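Local coordinates for protein folylpolyglutamate synthase/dihydrofolate synthase (Thermotoga maritima, PDB 1O5Z) that probably catalyses the ATP- and magnesium-dependent addition of L-glutamate to dihydropteroate and to tetrahydrofolyl-polyglutamates in folate biosynthesis, at residues I73-Y79 and L288-A294; S83-P87 and F133-T137; I111-M115 and A138-Y143; K246-F252 and L263-N268. All coordinates share one frame; numbering follows the deposited sequence.

Contact 1. Residues I73-Y79 and L288-A294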
# COMPACT_ATOMS: atom_id res chain seq x y z
N ILE A 73 7.45 10.19 -8.66
CA ILE A 73 8.41 11.26 -8.91
C ILE A 73 9.42 10.86 -10.01
O ILE A 73 9.75 11.65 -10.90
CB ILE A 73 9.13 11.64 -7.62
CG1 ILE A 73 8.16 12.34 -6.66
CG2 ILE A 73 10.34 12.57 -7.93
CD1 ILE A 73 8.74 12.51 -5.25
N LEU A 74 9.91 9.62 -9.93
CA LEU A 74 10.85 9.13 -10.91
C LEU A 74 10.23 8.94 -12.25
O LEU A 74 10.86 9.21 -13.27
CB LEU A 74 11.42 7.80 -10.45
CG LEU A 74 12.31 7.82 -9.20
CD1 LEU A 74 12.48 6.39 -8.71
CD2 LEU A 74 13.67 8.42 -9.51
N VAL A 75 8.98 8.49 -12.28
CA VAL A 75 8.23 8.42 -13.55
C VAL A 75 8.08 9.82 -14.18
O VAL A 75 8.30 9.96 -15.36
CB VAL A 75 6.86 7.73 -13.39
CG1 VAL A 75 5.94 8.01 -14.62
CG2 VAL A 75 7.08 6.24 -13.20
N SER A 76 7.77 10.84 -13.38
CA SER A 76 7.72 12.22 -13.89
C SER A 76 9.06 12.65 -14.38
O SER A 76 9.09 13.42 -15.32
CB SER A 76 7.28 13.26 -12.86
OG SER A 76 6.14 12.82 -12.20
N GLN A 77 10.16 12.21 -13.75
CA GLN A 77 11.49 12.64 -14.16
C GLN A 77 11.88 11.98 -15.46
O GLN A 77 12.85 12.39 -16.13
CB GLN A 77 12.52 12.36 -13.09
CG GLN A 77 13.91 12.87 -13.42
CD GLN A 77 13.94 14.36 -13.71
OE1 GLN A 77 13.32 15.15 -12.99
NE2 GLN A 77 14.67 14.76 -14.75
N GLY A 78 11.09 11.00 -15.86
CA GLY A 78 11.27 10.34 -17.13
C GLY A 78 12.06 9.06 -17.03
O GLY A 78 12.44 8.51 -18.06
N TYR A 79 12.34 8.58 -15.83
CA TYR A 79 12.88 7.21 -15.69
C TYR A 79 11.84 6.15 -16.09
O TYR A 79 10.63 6.30 -15.86
CB TYR A 79 13.35 6.91 -14.24
CG TYR A 79 14.53 7.74 -13.77
CD1 TYR A 79 14.33 8.87 -13.03
CD2 TYR A 79 15.84 7.39 -14.09
CE1 TYR A 79 15.37 9.64 -12.58
CE2 TYR A 79 16.92 8.19 -13.66
CZ TYR A 79 16.64 9.32 -12.89
OH TYR A 79 17.61 10.15 -12.40
N LEU A 288 20.12 10.00 -7.25
CA LEU A 288 19.62 10.09 -8.60
C LEU A 288 19.31 11.52 -8.98
O LEU A 288 18.84 12.28 -8.18
CB LEU A 288 18.36 9.27 -8.76
CG LEU A 288 18.56 7.77 -8.64
CD1 LEU A 288 17.19 7.04 -8.39
CD2 LEU A 288 19.30 7.21 -9.83
N PRO A 289 19.61 11.93 -10.20
CA PRO A 289 19.23 13.24 -10.62
C PRO A 289 17.69 13.39 -10.75
O PRO A 289 16.98 12.55 -11.33
CB PRO A 289 19.94 13.38 -11.96
CG PRO A 289 20.13 12.02 -12.43
CD PRO A 289 20.37 11.21 -11.23
N LEU A 290 17.20 14.50 -10.19
CA LEU A 290 15.78 14.76 -10.10
C LEU A 290 15.52 16.23 -10.22
O LEU A 290 16.26 17.00 -9.64
CB LEU A 290 15.27 14.36 -8.71
CG LEU A 290 14.06 13.48 -8.73
CD1 LEU A 290 14.49 12.12 -9.33
CD2 LEU A 290 13.61 13.34 -7.30
N SER A 291 14.44 16.58 -10.92
CA SER A 291 14.06 17.97 -11.06
C SER A 291 13.05 18.23 -10.00
O SER A 291 12.35 17.32 -9.58
CB SER A 291 13.48 18.28 -12.46
OG SER A 291 12.34 17.48 -12.78
N GLU A 292 12.96 19.48 -9.61
CA GLU A 292 11.90 19.96 -8.75
C GLU A 292 10.55 19.81 -9.42
O GLU A 292 9.56 19.52 -8.76
CB GLU A 292 12.13 21.43 -8.39
CG GLU A 292 11.11 21.95 -7.41
CD GLU A 292 11.35 23.38 -7.01
OE1 GLU A 292 12.52 23.76 -6.99
OE2 GLU A 292 10.38 24.10 -6.71
N LYS A 293 10.50 19.99 -10.74
CA LYS A 293 9.26 19.75 -11.49
C LYS A 293 8.69 18.34 -11.27
O LYS A 293 7.50 18.20 -11.03
CB LYS A 293 9.46 19.99 -12.98
CG LYS A 293 8.18 19.88 -13.83
CD LYS A 293 8.48 19.94 -15.33
CE LYS A 293 7.23 20.40 -16.15
NZ LYS A 293 6.42 19.22 -16.65
N ALA A 294 9.55 17.33 -11.40
CA ALA A 294 9.19 15.94 -11.20
C ALA A 294 8.74 15.64 -9.76
O ALA A 294 7.84 14.85 -9.54
CB ALA A 294 10.36 15.03 -11.56

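Contact 2. Residues S83-P87 and F133-T137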
# COMPACT_ATOMS: atom_id res chain seq x y z
N SER A 83 7.43 -0.74 -10.40
CA SER A 83 7.05 -0.56 -9.02
C SER A 83 6.22 -1.77 -8.59
O SER A 83 5.44 -2.34 -9.36
CB SER A 83 6.32 0.78 -8.79
OG SER A 83 5.19 0.92 -9.63
N TYR A 84 6.48 -2.17 -7.35
CA TYR A 84 6.01 -3.43 -6.78
C TYR A 84 5.28 -3.18 -5.47
O TYR A 84 5.89 -2.66 -4.55
CB TYR A 84 7.16 -4.41 -6.59
CG TYR A 84 6.67 -5.73 -6.14
CD1 TYR A 84 5.71 -6.41 -6.86
CD2 TYR A 84 7.11 -6.29 -4.96
CE1 TYR A 84 5.22 -7.64 -6.43
CE2 TYR A 84 6.63 -7.50 -4.52
CZ TYR A 84 5.69 -8.17 -5.25
OH TYR A 84 5.21 -9.38 -4.78
N TYR A 85 3.99 -3.53 -5.43
CA TYR A 85 3.17 -3.33 -4.24
C TYR A 85 2.52 -4.61 -3.78
O TYR A 85 2.46 -5.58 -4.51
CB TYR A 85 2.09 -2.29 -4.49
CG TYR A 85 2.60 -0.98 -5.06
CD1 TYR A 85 2.86 -0.84 -6.42
CD2 TYR A 85 2.79 0.14 -4.25
CE1 TYR A 85 3.28 0.38 -6.95
CE2 TYR A 85 3.24 1.35 -4.79
CZ TYR A 85 3.47 1.46 -6.12
OH TYR A 85 3.91 2.65 -6.64
N SER A 86 2.05 -4.56 -2.55
CA SER A 86 1.23 -5.62 -1.92
C SER A 86 0.47 -4.99 -0.77
O SER A 86 0.99 -4.08 -0.14
CB SER A 86 2.06 -6.77 -1.34
OG SER A 86 3.10 -6.27 -0.49
N PRO A 87 -0.75 -5.43 -0.52
CA PRO A 87 -1.41 -6.45 -1.31
C PRO A 87 -2.10 -5.71 -2.48
O PRO A 87 -1.49 -4.84 -3.06
CB PRO A 87 -2.36 -7.09 -0.31
CG PRO A 87 -2.72 -5.89 0.62
CD PRO A 87 -1.60 -4.92 0.56
N PHE A 133 3.55 -15.12 -2.38
CA PHE A 133 4.28 -13.84 -2.43
C PHE A 133 5.63 -13.98 -3.09
O PHE A 133 6.11 -13.12 -3.80
CB PHE A 133 4.45 -13.25 -1.02
CG PHE A 133 4.95 -11.83 -1.04
CD1 PHE A 133 4.16 -10.81 -1.57
CD2 PHE A 133 6.23 -11.52 -0.60
CE1 PHE A 133 4.64 -9.51 -1.61
CE2 PHE A 133 6.71 -10.22 -0.68
CZ PHE A 133 5.93 -9.23 -1.18
N GLU A 134 6.28 -15.10 -2.87
CA GLU A 134 7.51 -15.39 -3.56
C GLU A 134 7.30 -15.42 -5.04
O GLU A 134 8.05 -14.81 -5.80
CB GLU A 134 8.11 -16.70 -3.05
CG GLU A 134 8.65 -16.47 -1.62
CD GLU A 134 9.06 -17.71 -0.90
OE1 GLU A 134 8.83 -18.86 -1.41
OE2 GLU A 134 9.58 -17.51 0.21
N VAL A 135 6.25 -16.11 -5.49
CA VAL A 135 6.01 -16.21 -6.93
C VAL A 135 5.70 -14.82 -7.54
O VAL A 135 6.25 -14.43 -8.56
CB VAL A 135 4.88 -17.18 -7.22
CG1 VAL A 135 4.54 -17.15 -8.73
CG2 VAL A 135 5.32 -18.56 -6.87
N VAL A 136 4.82 -14.07 -6.89
CA VAL A 136 4.40 -12.77 -7.40
C VAL A 136 5.61 -11.82 -7.45
O VAL A 136 5.80 -11.05 -8.40
CB VAL A 136 3.26 -12.18 -6.55
CG1 VAL A 136 2.88 -10.78 -7.09
CG2 VAL A 136 2.10 -13.08 -6.59
N THR A 137 6.43 -11.87 -6.42
CA THR A 137 7.60 -11.02 -6.37
C THR A 137 8.54 -11.34 -7.50
O THR A 137 9.09 -10.45 -8.12
CB THR A 137 8.31 -11.18 -5.00
OG1 THR A 137 7.41 -10.79 -3.96
CG2 THR A 137 9.49 -10.22 -4.90

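Contact 3. Residues I111-M115 and A138-Y143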
# COMPACT_ATOMS: atom_id res chain seq x y z
N ILE A 111 4.46 -13.57 -18.36
CA ILE A 111 5.45 -13.84 -17.35
C ILE A 111 5.17 -15.16 -16.66
O ILE A 111 6.09 -15.93 -16.42
CB ILE A 111 5.59 -12.69 -16.35
CG1 ILE A 111 6.59 -11.63 -16.87
CG2 ILE A 111 6.21 -13.16 -15.01
CD1 ILE A 111 5.92 -10.58 -17.47
N TYR A 112 3.92 -15.46 -16.37
CA TYR A 112 3.63 -16.74 -15.78
C TYR A 112 4.08 -17.92 -16.71
O TYR A 112 4.67 -18.87 -16.26
CB TYR A 112 2.15 -16.85 -15.44
CG TYR A 112 1.87 -18.23 -14.97
CD1 TYR A 112 2.18 -18.61 -13.67
CD2 TYR A 112 1.40 -19.18 -15.84
CE1 TYR A 112 1.97 -19.89 -13.26
CE2 TYR A 112 1.20 -20.44 -15.46
CZ TYR A 112 1.49 -20.80 -14.16
OH TYR A 112 1.29 -22.12 -13.80
N GLU A 113 3.79 -17.85 -17.99
CA GLU A 113 4.17 -18.92 -18.89
C GLU A 113 5.68 -19.11 -19.00
O GLU A 113 6.16 -20.24 -19.02
CB GLU A 113 3.52 -18.68 -20.22
CG GLU A 113 2.08 -19.10 -20.10
CD GLU A 113 1.26 -18.83 -21.35
OE1 GLU A 113 1.79 -18.16 -22.32
OE2 GLU A 113 0.07 -19.29 -21.34
N THR A 114 6.42 -18.02 -18.99
CA THR A 114 7.88 -18.07 -18.78
C THR A 114 8.35 -18.82 -17.52
O THR A 114 9.26 -19.64 -17.62
CB THR A 114 8.42 -16.66 -18.77
OG1 THR A 114 8.04 -16.05 -20.00
CG2 THR A 114 9.94 -16.65 -18.80
N MET A 115 7.72 -18.56 -16.38
CA MET A 115 8.11 -19.17 -15.10
C MET A 115 7.57 -20.58 -14.88
O MET A 115 8.14 -21.35 -14.12
CB MET A 115 7.60 -18.31 -13.95
CG MET A 115 8.15 -16.93 -13.98
SD MET A 115 7.29 -15.84 -12.82
CE MET A 115 7.68 -16.69 -11.30
N ALA A 138 8.76 -12.62 -7.75
CA ALA A 138 9.63 -13.04 -8.82
C ALA A 138 9.04 -12.64 -10.18
O ALA A 138 9.79 -12.28 -11.13
CB ALA A 138 9.87 -14.54 -8.73
N MET A 139 7.71 -12.73 -10.28
CA MET A 139 7.02 -12.24 -11.45
C MET A 139 7.30 -10.77 -11.69
O MET A 139 7.60 -10.38 -12.79
CB MET A 139 5.53 -12.39 -11.26
CG MET A 139 4.99 -13.80 -11.41
SD MET A 139 3.15 -13.83 -11.32
CE MET A 139 2.76 -12.30 -12.25
N ALA A 140 7.20 -9.95 -10.65
CA ALA A 140 7.52 -8.55 -10.79
C ALA A 140 8.95 -8.37 -11.23
O ALA A 140 9.20 -7.66 -12.17
CB ALA A 140 7.27 -7.84 -9.51
N PHE A 141 9.89 -9.02 -10.56
CA PHE A 141 11.31 -8.89 -10.91
C PHE A 141 11.58 -9.25 -12.34
O PHE A 141 12.35 -8.59 -13.03
CB PHE A 141 12.19 -9.75 -10.03
CG PHE A 141 12.44 -9.19 -8.67
CD1 PHE A 141 12.34 -10.01 -7.55
CD2 PHE A 141 12.87 -7.88 -8.49
CE1 PHE A 141 12.57 -9.51 -6.24
CE2 PHE A 141 13.14 -7.39 -7.21
CZ PHE A 141 12.99 -8.22 -6.08
N LEU A 142 10.97 -10.33 -12.79
CA LEU A 142 11.14 -10.80 -14.16
C LEU A 142 10.54 -9.79 -15.15
O LEU A 142 11.12 -9.45 -16.16
CB LEU A 142 10.43 -12.16 -14.30
CG LEU A 142 10.65 -12.88 -15.62
CD1 LEU A 142 12.10 -12.93 -15.92
CD2 LEU A 142 10.03 -14.29 -15.62
N TYR A 143 9.35 -9.30 -14.81
CA TYR A 143 8.66 -8.35 -15.65
C TYR A 143 9.51 -7.07 -15.82
O TYR A 143 9.69 -6.59 -16.91
CB TYR A 143 7.32 -8.05 -15.02
CG TYR A 143 6.51 -6.99 -15.67
CD1 TYR A 143 5.83 -7.24 -16.84
CD2 TYR A 143 6.34 -5.74 -15.06
CE1 TYR A 143 5.05 -6.29 -17.42
CE2 TYR A 143 5.55 -4.78 -15.63
CZ TYR A 143 4.88 -5.07 -16.80
OH TYR A 143 4.09 -4.13 -17.39

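Contact 4. Residues K246-F252 and L263-N268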
# COMPACT_ATOMS: atom_id res chain seq x y z
N LYS A 246 -5.98 20.80 2.97
CA LYS A 246 -7.16 21.18 2.23
C LYS A 246 -7.35 20.05 1.29
O LYS A 246 -6.40 19.63 0.67
CB LYS A 246 -6.86 22.45 1.44
CG LYS A 246 -8.07 23.34 1.20
CD LYS A 246 -8.50 23.39 -0.27
CE LYS A 246 -8.14 24.73 -0.90
NZ LYS A 246 -8.30 24.63 -2.38
N LEU A 247 -8.57 19.55 1.19
CA LEU A 247 -8.86 18.39 0.36
C LEU A 247 -8.19 18.52 -1.00
O LEU A 247 -8.35 19.54 -1.66
CB LEU A 247 -10.36 18.23 0.14
CG LEU A 247 -11.21 17.25 0.95
CD1 LEU A 247 -12.42 16.91 0.10
CD2 LEU A 247 -10.52 15.96 1.35
N HIS A 248 -7.43 17.50 -1.39
CA HIS A 248 -6.68 17.43 -2.68
C HIS A 248 -5.64 18.54 -2.91
O HIS A 248 -5.16 18.73 -4.01
CB HIS A 248 -7.62 17.40 -3.90
CG HIS A 248 -8.93 16.72 -3.64
ND1 HIS A 248 -9.03 15.36 -3.42
CD2 HIS A 248 -10.19 17.21 -3.57
CE1 HIS A 248 -10.30 15.05 -3.21
NE2 HIS A 248 -11.02 16.15 -3.30
N GLU A 249 -5.28 19.26 -1.87
CA GLU A 249 -4.43 20.41 -2.05
C GLU A 249 -3.74 20.69 -0.73
O GLU A 249 -3.91 21.73 -0.16
CB GLU A 249 -5.25 21.58 -2.55
CG GLU A 249 -4.44 22.81 -2.95
CD GLU A 249 -5.29 23.86 -3.67
OE1 GLU A 249 -5.13 25.09 -3.40
OE2 GLU A 249 -6.14 23.46 -4.51
N ASN A 250 -2.95 19.72 -0.28
CA ASN A 250 -2.30 19.76 1.02
C ASN A 250 -0.89 20.24 0.88
O ASN A 250 -0.06 19.62 0.25
CB ASN A 250 -2.33 18.39 1.68
CG ASN A 250 -3.76 17.87 1.86
OD1 ASN A 250 -4.47 18.31 2.78
ND2 ASN A 250 -4.19 17.00 0.94
N ARG A 251 -0.63 21.37 1.51
CA ARG A 251 0.50 22.18 1.18
C ARG A 251 1.53 22.13 2.32
O ARG A 251 1.17 22.22 3.50
CB ARG A 251 -0.03 23.57 0.86
CG ARG A 251 0.91 24.56 0.26
CD ARG A 251 0.18 25.82 -0.28
NE ARG A 251 -1.01 25.52 -1.11
CZ ARG A 251 -1.03 25.32 -2.45
NH1 ARG A 251 0.07 25.37 -3.21
NH2 ARG A 251 -2.19 25.05 -3.04
N PHE A 252 2.79 21.92 1.97
CA PHE A 252 3.89 21.81 2.94
C PHE A 252 5.26 22.25 2.38
O PHE A 252 5.45 22.31 1.17
CB PHE A 252 3.96 20.38 3.49
CG PHE A 252 4.35 19.36 2.48
CD1 PHE A 252 3.47 18.99 1.45
CD2 PHE A 252 5.62 18.78 2.53
CE1 PHE A 252 3.85 18.01 0.48
CE2 PHE A 252 6.03 17.81 1.57
CZ PHE A 252 5.13 17.42 0.54
N LEU A 263 5.00 22.66 -1.44
CA LEU A 263 4.71 21.43 -2.13
C LEU A 263 3.27 21.04 -1.85
O LEU A 263 2.73 21.34 -0.81
CB LEU A 263 5.63 20.33 -1.65
CG LEU A 263 7.14 20.54 -1.82
CD1 LEU A 263 7.85 19.46 -1.06
CD2 LEU A 263 7.53 20.45 -3.28
N VAL A 264 2.67 20.34 -2.79
CA VAL A 264 1.28 19.98 -2.73
C VAL A 264 1.11 18.47 -2.89
O VAL A 264 1.64 17.85 -3.83
CB VAL A 264 0.49 20.75 -3.79
CG1 VAL A 264 -1.00 20.34 -3.79
CG2 VAL A 264 0.62 22.26 -3.55
N LEU A 265 0.41 17.88 -1.92
CA LEU A 265 -0.07 16.53 -2.03
C LEU A 265 -1.53 16.50 -2.33
O LEU A 265 -2.34 17.18 -1.69
CB LEU A 265 0.09 15.80 -0.73
CG LEU A 265 1.32 15.04 -0.35
CD1 LEU A 265 0.91 14.37 0.92
CD2 LEU A 265 1.74 14.02 -1.38
N THR A 266 -1.89 15.64 -3.24
CA THR A 266 -3.27 15.41 -3.53
C THR A 266 -3.85 14.51 -2.46
O THR A 266 -4.95 14.76 -1.95
CB THR A 266 -3.35 14.83 -4.91
OG1 THR A 266 -2.86 15.83 -5.80
CG2 THR A 266 -4.79 14.64 -5.37
N MET A 267 -3.07 13.49 -2.09
CA MET A 267 -3.43 12.58 -1.01
C MET A 267 -3.70 13.36 0.26
O MET A 267 -2.96 14.30 0.61
CB MET A 267 -2.29 11.64 -0.70
CG MET A 267 -2.07 10.57 -1.72
SD MET A 267 -0.60 9.64 -1.20
CE MET A 267 -1.41 8.69 0.04
N ASN A 268 -4.77 12.97 0.95
CA ASN A 268 -5.23 13.69 2.13
C ASN A 268 -4.81 12.97 3.36
O ASN A 268 -4.58 11.78 3.31
CB ASN A 268 -6.70 13.84 2.08
CG ASN A 268 -7.13 14.67 0.92
OD1 ASN A 268 -6.92 15.92 0.90
ND2 ASN A 268 -7.70 14.00 -0.08
O HOH W 1 -3.17 18.37 -5.53

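Contact 1. Residues I73-Y79 and L288-A294
Gln77 meets Ser291 through a single amide oxygen that takes two bonds. Its OE1 accepts from Ser291 OG at a short 2.5 Å, with the hydroxyl in the carbonyl plane, and from Ser291 N at 2.8 Å, with that donor well above the plane. The CG of Gln77 is anti to the backbone N (chi1 -176°) and the chain then bends at chi2, which turns the amide toward the start of the neighbouring helix. The same Ser291 OG accepts from Ala294 N at 3.1 Å, a capping bond, so the small hydroxyl serves both its own helix and the glutamine. Farther along, Tyr79 OH donates to Pro289 O at 2.7 Å, on a lone pair; the proline ring restricts phi in this extended segment, whose carbonyl lies at the edge of the phenol. Beneath the polar pairs, Leu290 splits its methyls: CD2 presses tightly on Ile73 CG2 at 3.4 Å, and CD1 rests on Leu74 CD2. Ala294 is small enough for its CB to lie 3.5 Å from Ile73 O, against the helix backbone. Behind this shell, Leu283 of helix 271-286 touches Ile73, Leu74 and Leu290. Gly78, with positive phi, ends helix 63-77 in a Schellman motif and turns the chain toward Tyr79. The contact thus pairs a helix C-terminus closed by a Schellman motif with the serine N-cap of helix 292-301.

Contact 2. Residues S83-P87 and F133-T137
Tyr84, at the end of a strand in the mixed sheet of the Mur ligase middle domain, reaches across to helix 132-146, a helix-on-sheet packing within this P-loop-type alpha/beta fold. The polar part centres on its hydroxyl. Tyr84 OH and Thr137 OG1 lie 2.7 Å apart, within hydrogen-bonding distance. Thr137 OG1 in turn donates to Phe133 O at 2.7 Å, tilted from the carbonyl plane, while Thr137 N reaches that oxygen from the opposite face. Threonine suits the place because its hydroxyl can bond back into the previous helical turn and still lie close to the tyrosine hydroxyl.

Apolar contacts flank this pair. With chi1 at -174°, Tyr84 carries its CG on the far side of CB from the backbone N, which sends the ring out from the strand to the helix. Val136 CG1 sits at the edge of that ring, 4.0 Å from Tyr84 CE1. The rings of Tyr84 and Phe133 meet obliquely, their planes 36° apart, with Tyr84 CE2 and Phe133 CZ 3.8 Å from each other.

Just past the strand, Ser86 adds its CB and OG beside Phe133 CE1; its hydroxyl also bonds to an unidentified ligand, probably from the crystallisation liquor. On the helix, Thr137 OG1 sits over the centre of the Phe133 ring, 3.4 Å above its plane.

Contact 3. Residues I111-M115 and A138-Y143
Met115 lies against three residues of segment 138-143, on helix 132-146, and its chain can be followed outward atom by atom. CB points toward the other helix, and CG, set beside the backbone N by chi1 of -60°, packs on Leu142 CD2 at 3.6 Å. The two side chains slide past each other in opposite directions. Next comes SD, 3.4 Å from Met139 CG, where the two methionines cross at about a right angle. A bend at chi3 (62°) then turns the terminal CE toward Ala138, whose CB lies 4.0 Å away; CE also stays within contact of Met139 CG. The flexible, unbranched methionine can thus follow the helix surface past a leucine, another methionine and an alanine, whose small side chain accommodates the methyl.

One turn earlier, Ile111 uses both of its branches. CG2 lies 3.8 Å from Met139 CA, close to the backbone, while CD1 comes to the ring edge of Tyr143, 3.4 Å from its CD1. Leu142 CD2 fits among Ile111 CG2, Met115 CG and Thr114 CG2, the last at the more exposed margin; Thr114 OG1 bonds back to Lys110 O of its own helix.

Around the pair, Ile96 of strand 96-98 meets Met139 and Tyr143, and Leu41 and Leu42 of helix 36-44 lie against Ala138. The segment axes approach to 10.2 Å at 105°, a steep, nearly perpendicular crossing of two helices of the Mur ligase middle domain, packed through aliphatic and methionine side chains and the edge of one tyrosine ring.

Contact 4. Residues K246-F252 and L263-N268
An antiparallel beta hairpin, strands 250-255 and 259-265, brings these segments together, and a type II turn from Lys246 to Glu249 leads into it. Asn250 and Leu265 form a hydrogen-bonded pair, with Asn250 N to Leu265 O at 3.0 Å and Leu265 N returning to Asn250 O; Phe252 and Leu263 form another. Between them, Arg251 and Val264 are a non-hydrogen-bonded pair on the other face.

Where the strands give way to loops, two asparagines take over. Asn250 ND2 donates to Asn268 OD1 at 2.9 Å, almost straight (174°) and in its own amide plane, yet above the carbonyl plane of the acceptor. His248 N meets the same OD1 at 2.8 Å, on a lone pair, so the turn and the segment after the second strand are joined through one oxygen. Asn250 OD1 accepts from Lys246 N, at the first residue of the turn, with the donor above its carbonyl plane, and also bonds Tyr339 OH. Asparagine suits the spot because its short amide both donates and accepts.

Leu263 CB lies over one face of the Phe252 ring, 3.8 Å from its centroid, a CH-pi contact. On the opposite face of the hairpin, Val264 CG2 sits over the Arg251 guanidinium, 3.2 Å from NH1. Glu249 bridges Lys246 and Arg251 in a salt-bridge network. A water joins His248 O to Thr266 OG1, which also bonds Lys300 O.

Phe252 and Leu263 rest on helix 271-286 and Leu265 on helix 63-77, which Met267, just past the strand, also touches. Strand 239-244 flanks strand 250-255, and Ile310 of strand 309-313 touches Leu247, His248 and Asn268.

Contacts 2 and 3 are buried and share helix 132-146: the first sets it against the sheet, the second against helix 105-122, and they touch where Tyr84 CD1 meets Ala140 CB. Contacts 1 and 4 are only partly buried. Contact 1 joins the end of helix 63-77, just before the strand used in contact 2, to the start of helix 292-301; contact 4, a hairpin and the loop after it, lies against the same helix 63-77. Chemistry follows place: contact 3 is wholly apolar, contact 2 adds a tyrosine-threonine pair, contact 1 mixes helix-end polar bonds with aliphatic packing, and contact 4 relies on backbone pairing, amides and surface charges.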